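Local coordinates for protein gamma-glutamyl-gamma-aminobutyraldehyde dehydrogenase (Burkholderia cenocepacia, PDB 4LIH) that probably oxidises aldehydes to carboxylic acids with NAD(P)+ as cofactor, as a member of the aldehyde dehydrogenase family, at residues A117-G122 with W175-L180; P280-P285 with R314-R319. All coordinates share one frame; numbering follows the deposited sequence.

Contact 1. Residues A117-G122 with W175-L180; sequences AGKPIG and WNFPIL
Lys119 sends its ammonium group to the backbone carbonyl of Asn176, inside the Trp-Asn-Phe-Pro motif that lines the catalytic pocket of aldehyde dehydrogenases. CG sits beside the backbone N (chi1 -66°), and the chain bends at chi3 and chi4, curling the tip toward Phe177. NZ lies 2.7 Å from Asn176 O, a hydrogen bond made in the carbonyl plane at a C=O...N angle of 148°. The same NZ forms a salt bridge with Asp128 and a hydrogen bond with Asn304 OD1, while Asn304 ND2 binds Asn176 O; Asn304 thus bridges the lysine and the carbonyl that the lysine also bonds directly. Farther back, Lys119 CD comes 4.1 Å from Pro178 CD, the lysine chain and the proline ring running antiparallel. Ala117 CB adds an apolar contact 4.2 Å from Pro178 CG. The CB of Asn176 points away from 117-122, and its ND2 bonds to Glu307 O and a bound MES, probably from the crystallisation liquor. That placement, about 9 Å from the side chain of the predicted active-site Glu274, is consistent with the oxyanion-hole asparagine of this family. Phe177 crosses the lysine at roughly a right angle, its CD1 only 3.3 Å from Lys119 NZ.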
ATOM      1  N   ALA A 117     -19.553 -28.087 -22.543  1.00  9.79           N
ATOM      2  CA  ALA A 117     -18.463 -27.426 -23.282  1.00  9.66           C
ATOM      3  C   ALA A 117     -17.392 -28.383 -23.803  1.00  9.62           C
ATOM      4  O   ALA A 117     -16.484 -27.930 -24.475  1.00  9.62           O
ATOM      5  CB  ALA A 117     -17.827 -26.373 -22.395  1.00  9.59           C
ATOM      6  N   GLY A 118     -17.504 -29.679 -23.472  1.00  9.66           N
ATOM      7  CA  GLY A 118     -16.619 -30.744 -24.005  1.00  9.66           C
ATOM      8  C   GLY A 118     -15.277 -30.856 -23.313  1.00  9.67           C
ATOM      9  O   GLY A 118     -14.369 -31.522 -23.801  1.00  9.88           O
ATOM     10  N   LYS A 119     -15.158 -30.184 -22.177  1.00  9.41           N
ATOM     11  CA  LYS A 119     -13.940 -30.117 -21.390  1.00  9.30           C
ATOM     12  C   LYS A 119     -13.689 -31.362 -20.535  1.00  9.59           C
ATOM     13  O   LYS A 119     -14.579 -31.772 -19.798  1.00  9.76           O
ATOM     14  CB  LYS A 119     -14.060 -28.889 -20.502  1.00  9.10           C
ATOM     15  CG  LYS A 119     -14.080 -27.572 -21.276  1.00  8.83           C
ATOM     16  CD  LYS A 119     -14.610 -26.442 -20.375  1.00  8.76           C
ATOM     17  CE  LYS A 119     -13.750 -26.189 -19.150  1.00  8.69           C
ATOM     18  NZ  LYS A 119     -12.598 -25.284 -19.419  1.00  8.61           N
ATOM     19  N   PRO A 120     -12.478 -31.960 -20.607  1.00  9.75           N
ATOM     20  CA  PRO A 120     -12.266 -33.193 -19.847  1.00 10.11           C
ATOM     21  C   PRO A 120     -12.765 -33.107 -18.374  1.00 10.28           C
ATOM     22  O   PRO A 120     -12.540 -32.092 -17.691  1.00 10.35           O
ATOM     23  CB  PRO A 120     -10.744 -33.369 -19.911  1.00 10.07           C
ATOM     24  CG  PRO A 120     -10.355 -32.777 -21.241  1.00  9.87           C
ATOM     25  CD  PRO A 120     -11.273 -31.564 -21.360  1.00  9.75           C
ATOM     26  N   ILE A 121     -13.377 -34.188 -17.874  1.00 10.68           N
ATOM     27  CA  ILE A 121     -13.839 -34.267 -16.515  1.00 10.87           C
ATOM     28  C   ILE A 121     -12.668 -34.230 -15.506  1.00 10.98           C
ATOM     29  O   ILE A 121     -12.833 -33.723 -14.405  1.00 11.12           O
ATOM     30  CB  ILE A 121     -14.776 -35.520 -16.308  1.00 11.20           C
ATOM     31  CG1 ILE A 121     -15.513 -35.478 -14.954  1.00 11.43           C
ATOM     32  CG2 ILE A 121     -14.015 -36.810 -16.467  1.00 11.28           C
ATOM     33  CD1 ILE A 121     -16.627 -34.435 -14.875  1.00 11.49           C
ATOM     34  N   GLY A 122     -11.493 -34.712 -15.909  1.00 11.07           N
ATOM     35  CA  GLY A 122     -10.294 -34.646 -15.081  1.00 11.11           C
ATOM     36  C   GLY A 122      -9.867 -33.173 -14.901  1.00 11.09           C
ATOM     37  O   GLY A 122      -9.234 -32.806 -13.901  1.00 11.50           O
ATOM     38  N   TRP A 175     -17.252 -19.406 -23.643  1.00 10.32           N
ATOM     39  CA  TRP A 175     -17.564 -20.828 -23.478  1.00 10.22           C
ATOM     40  C   TRP A 175     -16.362 -21.693 -23.206  1.00 10.10           C
ATOM     41  O   TRP A 175     -16.515 -22.907 -22.996  1.00 10.10           O
ATOM     42  CB  TRP A 175     -18.271 -21.351 -24.753  1.00 10.39           C
ATOM     43  CG  TRP A 175     -17.549 -20.965 -26.068  1.00 10.38           C
ATOM     44  CD1 TRP A 175     -17.894 -19.935 -26.902  1.00 10.56           C
ATOM     45  CD2 TRP A 175     -16.407 -21.590 -26.663  1.00 10.49           C
ATOM     46  NE1 TRP A 175     -17.027 -19.866 -27.952  1.00 10.58           N
ATOM     47  CE2 TRP A 175     -16.110 -20.873 -27.845  1.00 10.47           C
ATOM     48  CE3 TRP A 175     -15.593 -22.667 -26.310  1.00 10.41           C
ATOM     49  CZ2 TRP A 175     -15.056 -21.231 -28.700  1.00 10.56           C
ATOM     50  CZ3 TRP A 175     -14.542 -23.037 -27.170  1.00 10.63           C
ATOM     51  CH2 TRP A 175     -14.277 -22.308 -28.345  1.00 10.49           C
ATOM     52  N   ASN A 176     -15.154 -21.134 -23.275  1.00  9.93           N
ATOM     53  CA  ASN A 176     -13.973 -22.011 -23.131  1.00  9.93           C
ATOM     54  C   ASN A 176     -13.716 -22.373 -21.671  1.00  9.67           C
ATOM     55  O   ASN A 176     -13.257 -23.507 -21.371  1.00  9.71           O
ATOM     56  CB  ASN A 176     -12.730 -21.446 -23.821  1.00  9.95           C
ATOM     57  CG  ASN A 176     -12.302 -20.104 -23.263  1.00 10.16           C
ATOM     58  OD1 ASN A 176     -13.129 -19.311 -22.780  1.00 10.40           O
ATOM     59  ND2 ASN A 176     -10.993 -19.865 -23.250  1.00 10.10           N
ATOM     60  N   PHE A 177     -14.007 -21.429 -20.774  1.00  9.36           N
ATOM     61  CA  PHE A 177     -13.953 -21.641 -19.326  1.00  9.18           C
ATOM     62  C   PHE A 177     -15.209 -21.042 -18.705  1.00  9.02           C
ATOM     63  O   PHE A 177     -15.106 -19.999 -18.024  1.00  8.90           O
ATOM     64  CB  PHE A 177     -12.706 -20.977 -18.677  1.00  9.05           C
ATOM     65  CG  PHE A 177     -11.420 -21.611 -19.078  1.00  9.12           C
ATOM     66  CD1 PHE A 177     -10.924 -22.684 -18.378  1.00  9.11           C
ATOM     67  CD2 PHE A 177     -10.751 -21.173 -20.225  1.00  9.05           C
ATOM     68  CE1 PHE A 177      -9.772 -23.312 -18.789  1.00  9.29           C
ATOM     69  CE2 PHE A 177      -9.582 -21.814 -20.631  1.00  9.15           C
ATOM     70  CZ  PHE A 177      -9.122 -22.888 -19.935  1.00  9.23           C
ATOM     71  N   PRO A 178     -16.386 -21.670 -18.931  1.00  8.97           N
ATOM     72  CA  PRO A 178     -17.638 -21.016 -18.557  1.00  9.09           C
ATOM     73  C   PRO A 178     -17.727 -20.653 -17.088  1.00  9.04           C
ATOM     74  O   PRO A 178     -17.920 -19.493 -16.780  1.00  8.86           O
ATOM     75  CB  PRO A 178     -18.740 -22.025 -18.957  1.00  9.13           C
ATOM     76  CG  PRO A 178     -18.063 -22.912 -19.967  1.00  9.21           C
ATOM     77  CD  PRO A 178     -16.613 -22.951 -19.632  1.00  9.14           C
ATOM     78  N   ILE A 179     -17.601 -21.611 -16.192  1.00  9.21           N
ATOM     79  CA  ILE A 179     -17.759 -21.276 -14.779  1.00  9.57           C
ATOM     80  C   ILE A 179     -16.595 -20.427 -14.240  1.00  9.72           C
ATOM     81  O   ILE A 179     -16.807 -19.499 -13.436  1.00  9.84           O
ATOM     82  CB  ILE A 179     -18.055 -22.500 -13.874  1.00  9.67           C
ATOM     83  CG1 ILE A 179     -18.652 -21.983 -12.534  1.00  9.63           C
ATOM     84  CG2 ILE A 179     -16.827 -23.381 -13.683  1.00  9.70           C
ATOM     85  CD1 ILE A 179     -18.816 -23.087 -11.520  1.00  9.82           C
ATOM     86  N   LEU A 180     -15.397 -20.684 -14.749  0.50  9.88           N
ATOM     87  CA  LEU A 180     -14.195 -20.067 -14.225  0.50 10.05           C
ATOM     88  C   LEU A 180     -14.115 -18.585 -14.616  0.50 10.25           C
ATOM     89  O   LEU A 180     -13.877 -17.718 -13.757  0.50 10.09           O
ATOM     90  CB  LEU A 180     -12.984 -20.892 -14.648  0.50 10.01           C
ATOM     91  CG  LEU A 180     -11.578 -20.459 -14.227  0.50 10.03           C
ATOM     92  CD1 LEU A 180     -11.090 -19.277 -15.054  0.50  9.89           C
ATOM     93  CD2 LEU A 180     -11.576 -20.160 -12.742  0.50 10.03           C
TER

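Contact 2. Residues P280-P285 with R314-R319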
ATOM      1  N   PRO A 280       3.736 -15.886 -27.105  1.00  8.19           N
ATOM      2  CA  PRO A 280       4.993 -16.587 -27.436  1.00  8.35           C
ATOM      3  C   PRO A 280       5.639 -17.238 -26.210  1.00  8.51           C
ATOM      4  O   PRO A 280       5.589 -16.685 -25.109  1.00  8.53           O
ATOM      5  CB  PRO A 280       5.855 -15.456 -27.956  1.00  8.33           C
ATOM      6  CG  PRO A 280       5.462 -14.334 -27.018  1.00  8.24           C
ATOM      7  CD  PRO A 280       3.956 -14.431 -27.019  1.00  8.16           C
ATOM      8  N   ASN A 281       6.188 -18.432 -26.422  1.00  8.80           N
ATOM      9  CA  ASN A 281       6.826 -19.271 -25.417  1.00  9.00           C
ATOM     10  C   ASN A 281       8.252 -19.528 -25.896  1.00  9.32           C
ATOM     11  O   ASN A 281       8.453 -20.298 -26.818  1.00  9.22           O
ATOM     12  CB  ASN A 281       6.029 -20.565 -25.307  1.00  8.93           C
ATOM     13  CG  ASN A 281       6.489 -21.490 -24.184  1.00  9.02           C
ATOM     14  OD1 ASN A 281       7.269 -21.150 -23.263  1.00  8.99           O
ATOM     15  ND2 ASN A 281       6.021 -22.709 -24.292  1.00  9.04           N
ATOM     16  N   ILE A 282       9.223 -18.835 -25.269  1.00  9.62           N
ATOM     17  CA  ILE A 282      10.610 -18.777 -25.748  1.00 10.01           C
ATOM     18  C   ILE A 282      11.538 -19.745 -25.016  1.00 10.38           C
ATOM     19  O   ILE A 282      11.698 -19.643 -23.815  1.00 10.65           O
ATOM     20  CB  ILE A 282      11.185 -17.378 -25.566  1.00 10.03           C
ATOM     21  CG1 ILE A 282      10.237 -16.355 -26.228  1.00 10.01           C
ATOM     22  CG2 ILE A 282      12.619 -17.383 -26.121  1.00 10.21           C
ATOM     23  CD1 ILE A 282      10.636 -14.902 -26.072  1.00  9.98           C
ATOM     24  N   VAL A 283      12.141 -20.686 -25.730  1.00 10.85           N
ATOM     25  CA  VAL A 283      12.995 -21.698 -25.089  1.00 11.36           C
ATOM     26  C   VAL A 283      14.405 -21.510 -25.562  1.00 11.83           C
ATOM     27  O   VAL A 283      14.688 -21.687 -26.730  1.00 11.90           O
ATOM     28  CB  VAL A 283      12.542 -23.115 -25.375  1.00 11.37           C
ATOM     29  CG1 VAL A 283      13.340 -24.108 -24.565  1.00 11.52           C
ATOM     30  CG2 VAL A 283      11.094 -23.283 -25.065  1.00 11.26           C
ATOM     31  N   LEU A 284      15.271 -21.150 -24.609  1.00 12.49           N
ATOM     32  CA  LEU A 284      16.665 -20.903 -24.835  1.00 12.88           C
ATOM     33  C   LEU A 284      17.551 -22.125 -24.528  1.00 13.57           C
ATOM     34  O   LEU A 284      17.171 -22.999 -23.767  1.00 13.69           O
ATOM     35  CB  LEU A 284      17.120 -19.716 -24.009  1.00 13.00           C
ATOM     36  CG  LEU A 284      16.457 -18.396 -24.399  1.00 13.01           C
ATOM     37  CD1 LEU A 284      16.608 -17.362 -23.314  1.00 13.10           C
ATOM     38  CD2 LEU A 284      17.083 -17.915 -25.683  1.00 13.35           C
ATOM     39  N   PRO A 285      18.765 -22.157 -25.103  1.00 14.30           N
ATOM     40  CA  PRO A 285      19.691 -23.311 -24.926  1.00 14.71           C
ATOM     41  C   PRO A 285      20.013 -23.671 -23.459  1.00 15.28           C
ATOM     42  O   PRO A 285      20.170 -24.861 -23.120  1.00 15.30           O
ATOM     43  CB  PRO A 285      20.947 -22.839 -25.638  1.00 14.85           C
ATOM     44  CG  PRO A 285      20.454 -21.881 -26.676  1.00 14.72           C
ATOM     45  CD  PRO A 285      19.340 -21.134 -25.987  1.00 14.52           C
ATOM     46  N   ARG A 314       2.754 -19.808 -30.117  1.00  9.49           N
ATOM     47  CA  ARG A 314       3.997 -19.639 -30.866  1.00  9.72           C
ATOM     48  C   ARG A 314       5.085 -20.131 -29.922  1.00 10.03           C
ATOM     49  O   ARG A 314       5.293 -19.525 -28.857  1.00 10.11           O
ATOM     50  CB  ARG A 314       4.277 -18.174 -31.281  1.00  9.55           C
ATOM     51  CG  ARG A 314       3.255 -17.600 -32.186  1.00  9.52           C
ATOM     52  CD  ARG A 314       3.536 -16.183 -32.650  1.00  9.47           C
ATOM     53  NE  ARG A 314       3.446 -15.210 -31.597  1.00  9.38           N
ATOM     54  CZ  ARG A 314       4.222 -14.119 -31.450  1.00  9.35           C
ATOM     55  NH1 ARG A 314       5.204 -13.824 -32.281  1.00  9.46           N
ATOM     56  NH2 ARG A 314       4.001 -13.301 -30.435  1.00  9.43           N
ATOM     57  N   LEU A 315       5.688 -21.272 -30.266  1.00 10.48           N
ATOM     58  CA  LEU A 315       6.875 -21.781 -29.569  1.00 10.99           C
ATOM     59  C   LEU A 315       8.109 -21.354 -30.327  1.00 11.06           C
ATOM     60  O   LEU A 315       8.369 -21.808 -31.439  1.00 10.88           O
ATOM     61  CB  LEU A 315       6.839 -23.300 -29.455  1.00 11.77           C
ATOM     62  CG  LEU A 315       8.053 -23.842 -28.703  1.00 12.38           C
ATOM     63  CD1 LEU A 315       7.804 -23.782 -27.214  1.00 12.47           C
ATOM     64  CD2 LEU A 315       8.445 -25.240 -29.159  1.00 13.10           C
ATOM     65  N   LEU A 316       8.850 -20.443 -29.716  1.00 11.18           N
ATOM     66  CA  LEU A 316      10.072 -19.919 -30.266  1.00 11.43           C
ATOM     67  C   LEU A 316      11.206 -20.708 -29.619  1.00 11.81           C
ATOM     68  O   LEU A 316      11.363 -20.677 -28.384  1.00 11.73           O
ATOM     69  CB  LEU A 316      10.223 -18.455 -29.907  1.00 11.56           C
ATOM     70  CG  LEU A 316       9.536 -17.406 -30.769  1.00 11.46           C
ATOM     71  CD1 LEU A 316       8.071 -17.676 -30.968  1.00 11.59           C
ATOM     72  CD2 LEU A 316       9.717 -15.989 -30.213  1.00 11.51           C
ATOM     73  N   VAL A 317      11.996 -21.389 -30.437  1.00 12.15           N
ATOM     74  CA  VAL A 317      13.041 -22.277 -29.937  1.00 12.37           C
ATOM     75  C   VAL A 317      14.376 -21.990 -30.610  1.00 12.68           C
ATOM     76  O   VAL A 317      14.446 -21.805 -31.806  1.00 12.52           O
ATOM     77  CB  VAL A 317      12.645 -23.748 -30.139  1.00 12.51           C
ATOM     78  CG1 VAL A 317      12.402 -24.065 -31.593  1.00 12.68           C
ATOM     79  CG2 VAL A 317      13.684 -24.678 -29.540  1.00 12.62           C
ATOM     80  N   HIS A 318      15.440 -21.960 -29.835  1.00 13.00           N
ATOM     81  CA  HIS A 318      16.750 -21.639 -30.374  1.00 13.69           C
ATOM     82  C   HIS A 318      17.238 -22.778 -31.274  1.00 14.29           C
ATOM     83  O   HIS A 318      17.087 -23.941 -30.953  1.00 13.75           O
ATOM     84  CB  HIS A 318      17.746 -21.393 -29.233  1.00 13.83           C
ATOM     85  CG  HIS A 318      19.034 -20.785 -29.676  1.00 14.10           C
ATOM     86  ND1 HIS A 318      20.028 -21.512 -30.305  1.00 14.64           N
ATOM     87  CD2 HIS A 318      19.528 -19.536 -29.521  1.00 14.23           C
ATOM     88  CE1 HIS A 318      21.051 -20.718 -30.569  1.00 14.59           C
ATOM     89  NE2 HIS A 318      20.773 -19.513 -30.103  1.00 14.43           N
ATOM     90  N   ARG A 319      17.841 -22.432 -32.399  1.00 15.64           N
ATOM     91  CA  ARG A 319      18.326 -23.437 -33.374  1.00 16.98           C
ATOM     92  C   ARG A 319      19.140 -24.573 -32.766  1.00 17.65           C
ATOM     93  O   ARG A 319      19.012 -25.729 -33.193  1.00 17.73           O
ATOM     94  CB  ARG A 319      19.148 -22.747 -34.473  1.00 18.65           C
ATOM     95  CG  ARG A 319      19.356 -23.621 -35.711  1.00 20.55           C
ATOM     96  CD  ARG A 319      20.101 -22.884 -36.815  1.00 22.58           C
ATOM     97  NE  ARG A 319      19.455 -21.625 -37.183  1.00 23.46           N
ATOM     98  CZ  ARG A 319      18.384 -21.512 -37.962  1.00 23.82           C
ATOM     99  NH1 ARG A 319      17.799 -22.570 -38.488  1.00 24.49           N
ATOM    100  NH2 ARG A 319      17.899 -20.314 -38.235  1.00 24.73           N
TER
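Asn281 O takes the N-H of Leu316, while Asn281 N gives its own to Arg314 O, at the heart of a parallel strand pair, the two strands of a beta-alpha-beta crossover. The axes of strands 280-283 and 314-318 approach to 4.6 Å with an 18° angle between their directions. Asn281 N to Arg314 O, Leu316 N to Asn281 O and Val283 N to Leu316 O all measure 2.8 to 2.9 Å. His318 N closes the series on Val283 O at a longer 3.2 Å. Asn281 and Val283 thus each give and accept across the pair, as in a regular parallel register.

Side chains alternate between the two faces. With Pro280, Ile282 and Leu316, the Arg314 guanidinium lies on one; Pro280 CB rests over its flat face, and Pro280 CD is 3.6 Å from Arg314 NH2. On the other, Val283 CG2 meets Leu315 CD1 at 4.0 Å, and the Asn281 amide lies alongside Leu315. At the C-terminal end of the pair, Pro285, two residues past its strand, sets CG over one face of the His318 ring, offset toward the rim, a CH-pi contact 3.7 Å from the ring centroid. The ring is delivered there by CG lying anti to the backbone N (chi1 -168°).

Helix 420-428 packs on the Pro280 face, accepting the guanidinium through Ile426 O and Ala427 O, while Lys278 O takes NE. Helix 319-333 covers the Val283 face, and Trp439 NE1 bonds to Asn281 OD1. His318 N-caps that helix, with ND1 bonded to Asp320 N. Since a backbone N-H is the donor, ND1 must act as acceptor, so in a neutral imidazole the proton would be expected on NE2; the buried guanidinium is met by three main-chain carbonyls, whose dipoles would be expected to stabilise its positive charge.

From the N terminus, the chain leaves helix 106-117, turns through 117-122 into helix 121-142, and returns along strand 157-172 to 175-180, where contact 1 closes a loop of 52 intervening residues. It then runs through helix 178-191 and strands 195-199, 225-227, 246-250 and 270-274 before contact 2 opens. Contact 2 spans 28 residues containing helix 290-302. The two loops follow in series, neither nesting nor crossing. Contact 1, near the predicted active-site Glu274, ties the end of helix 106-117 and the turn after it to the loop and first residue of helix 178-191; contact 2 joins neighbouring strands of the sheet that also holds 411-417 and 435-439. Their centres are 29 Å apart.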